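Local coordinates for protein GH26C (Muricauda sp. MAR_2010_75, PDB 6Q78) that probably hydrolyses internal beta-1,4-mannosidic linkages in mannans, acting as a family 26 glycoside hydrolase with a TIM-barrel fold, at residues R161-G166 and W232-Q237. Numbering follows the deposited sequence.
Sequences REPFEG and WFWWGQ
Trp234 lays one face of its indole against the backbone and CB of Glu162, and this meeting makes up most of the contact. Leading up to it, Trp232 directs its NE1 to Glu227 and sets CD1 over the centre of the Phe233 ring, 3.5 Å above its plane. Phe233 carries Trp235 CZ2 on the opposite face and opens a type I turn that runs to Gly236. In that turn Trp234 has CG between its backbone N and carbonyl carbon (chi1 52°), which projects the broad ring across to the other loop. Glu162 CB lies over the five-membered ring, 3.8 Å from its centroid and 18° off the normal, a CH-pi contact; Glu162 CA also rests on this face. Pro163 CD, farther along the same side, reaches Trp234 CZ2 at 4.4 Å; proline suits this spot, its rigid ring offering apolar carbon with no N-H to satisfy. Tryptophan suits the place because its flat surface accepts aliphatic carbon while its N-H still finds a polar partner, Phe160 O. Glu162 can offer carbon here because its side chain bends back at chi2 (76°) and takes the carboxylate into its own loop: OE1 receives Glu165 N at 2.7 Å, and OE2 receives Phe164 N at 2.8 Å from above the carboxylate plane. Trp235 follows, placing CE3 over the opposite face of Trp234, 3.5 Å above its plane, so that indole is sandwiched between Glu162 and its own neighbour. Gly236 closes the turn by bonding its N to Phe233 O (2.9 Å), where there is little room for a side chain. The contact thus joins the loops that follow adjacent parallel barrel strands, 153-157 and 220-223, with helix 176-186 alongside: Gln178 touches Glu162, Ala182 touches Trp234, and Ser185 touches Pro163.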
# COMPACT_ATOMS: atom_id res chain seq x y z
N ARG A 161 -9.96 11.82 -6.18
CA ARG A 161 -11.07 12.18 -7.07
C ARG A 161 -10.57 13.12 -8.15
O ARG A 161 -9.76 14.01 -7.91
CB ARG A 161 -12.23 12.78 -6.27
CG ARG A 161 -12.84 11.75 -5.32
CD ARG A 161 -13.89 12.35 -4.39
NE ARG A 161 -14.07 11.46 -3.26
CZ ARG A 161 -14.89 10.41 -3.23
NH1 ARG A 161 -15.63 10.10 -4.28
NH2 ARG A 161 -14.93 9.65 -2.12
N GLU A 162 -11.08 12.92 -9.36
CA GLU A 162 -10.54 13.61 -10.51
C GLU A 162 -10.74 15.12 -10.36
O GLU A 162 -11.69 15.57 -9.71
CB GLU A 162 -11.19 13.08 -11.80
CG GLU A 162 -12.69 13.45 -11.99
CD GLU A 162 -12.89 14.88 -12.43
OE1 GLU A 162 -13.96 15.48 -12.09
OE2 GLU A 162 -11.99 15.39 -13.13
N PRO A 163 -9.85 15.92 -10.97
CA PRO A 163 -9.72 17.33 -10.56
C PRO A 163 -10.78 18.28 -11.09
O PRO A 163 -10.95 19.37 -10.50
CB PRO A 163 -8.33 17.73 -11.10
CG PRO A 163 -8.18 16.84 -12.32
CD PRO A 163 -8.76 15.51 -11.85
N PHE A 164 -11.48 17.95 -12.17
CA PHE A 164 -12.40 18.91 -12.76
C PHE A 164 -13.60 19.15 -11.85
O PHE A 164 -14.03 20.30 -11.67
CB PHE A 164 -12.86 18.46 -14.15
CG PHE A 164 -11.79 18.57 -15.20
CD1 PHE A 164 -11.50 19.79 -15.77
CD2 PHE A 164 -11.08 17.44 -15.60
CE1 PHE A 164 -10.50 19.91 -16.74
CE2 PHE A 164 -10.09 17.54 -16.56
CZ PHE A 164 -9.81 18.77 -17.15
N GLU A 165 -14.18 18.09 -11.30
CA GLU A 165 -15.31 18.25 -10.39
C GLU A 165 -15.05 17.68 -9.01
O GLU A 165 -15.80 17.99 -8.07
CB GLU A 165 -16.60 17.66 -10.98
CG GLU A 165 -17.11 18.44 -12.23
CD GLU A 165 -18.43 17.92 -12.80
OE1 GLU A 165 -18.86 16.79 -12.47
OE2 GLU A 165 -19.03 18.65 -13.62
N GLY A 166 -14.00 16.88 -8.83
CA GLY A 166 -13.66 16.43 -7.49
C GLY A 166 -14.60 15.42 -6.87
O GLY A 166 -14.53 15.23 -5.65
N TRP A 232 -9.82 1.34 -14.69
CA TRP A 232 -10.88 1.73 -13.76
C TRP A 232 -10.60 3.04 -13.05
O TRP A 232 -11.53 3.62 -12.49
CB TRP A 232 -11.19 0.64 -12.73
CG TRP A 232 -9.96 -0.03 -12.10
CD1 TRP A 232 -9.34 0.33 -10.92
CD2 TRP A 232 -9.31 -1.23 -12.56
NE1 TRP A 232 -8.29 -0.54 -10.66
CE2 TRP A 232 -8.26 -1.51 -11.64
CE3 TRP A 232 -9.48 -2.07 -13.67
CZ2 TRP A 232 -7.41 -2.61 -11.79
CZ3 TRP A 232 -8.63 -3.15 -13.82
CH2 TRP A 232 -7.60 -3.40 -12.89
N PHE A 233 -9.36 3.51 -13.05
CA PHE A 233 -8.99 4.83 -12.53
C PHE A 233 -8.55 5.74 -13.67
O PHE A 233 -8.08 5.26 -14.72
CB PHE A 233 -7.77 4.72 -11.56
CG PHE A 233 -8.04 3.93 -10.30
CD1 PHE A 233 -9.18 4.16 -9.55
CD2 PHE A 233 -7.14 2.95 -9.88
CE1 PHE A 233 -9.42 3.47 -8.38
CE2 PHE A 233 -7.38 2.25 -8.71
CZ PHE A 233 -8.53 2.50 -7.96
N TRP A 234 -8.67 7.06 -13.46
CA TRP A 234 -8.38 8.02 -14.52
C TRP A 234 -6.88 8.17 -14.79
O TRP A 234 -6.51 8.74 -15.83
CB TRP A 234 -9.06 9.37 -14.22
CG TRP A 234 -8.79 9.93 -12.88
CD1 TRP A 234 -9.56 9.77 -11.74
CD2 TRP A 234 -7.67 10.75 -12.48
NE1 TRP A 234 -8.99 10.45 -10.68
CE2 TRP A 234 -7.82 11.04 -11.10
CE3 TRP A 234 -6.53 11.22 -13.14
CZ2 TRP A 234 -6.92 11.82 -10.37
CZ3 TRP A 234 -5.61 11.99 -12.42
CH2 TRP A 234 -5.81 12.27 -11.03
N TRP A 235 -6.02 7.66 -13.91
CA TRP A 235 -4.60 7.57 -14.20
C TRP A 235 -4.24 6.27 -14.94
O TRP A 235 -3.06 5.96 -15.08
CB TRP A 235 -3.78 7.73 -12.91
CG TRP A 235 -4.21 6.82 -11.81
CD1 TRP A 235 -3.77 5.52 -11.57
CD2 TRP A 235 -5.09 7.13 -10.72
NE1 TRP A 235 -4.38 5.01 -10.44
CE2 TRP A 235 -5.16 5.99 -9.87
CE3 TRP A 235 -5.83 8.27 -10.37
CZ2 TRP A 235 -5.97 5.94 -8.72
CZ3 TRP A 235 -6.63 8.24 -9.23
CH2 TRP A 235 -6.70 7.07 -8.40
N GLY A 236 -5.24 5.53 -15.40
CA GLY A 236 -5.02 4.27 -16.10
C GLY A 236 -4.50 4.43 -17.52
O GLY A 236 -4.47 5.50 -18.13
N GLN A 237 -4.06 3.30 -18.07
CA GLN A 237 -3.20 3.33 -19.25
C GLN A 237 -3.91 3.78 -20.51
O GLN A 237 -3.24 4.22 -21.45
CB GLN A 237 -2.55 1.96 -19.46
CG GLN A 237 -3.50 0.82 -19.62
CD GLN A 237 -3.74 0.47 -21.10
OE1 GLN A 237 -2.87 0.69 -21.94
NE2 GLN A 237 -4.92 -0.06 -21.41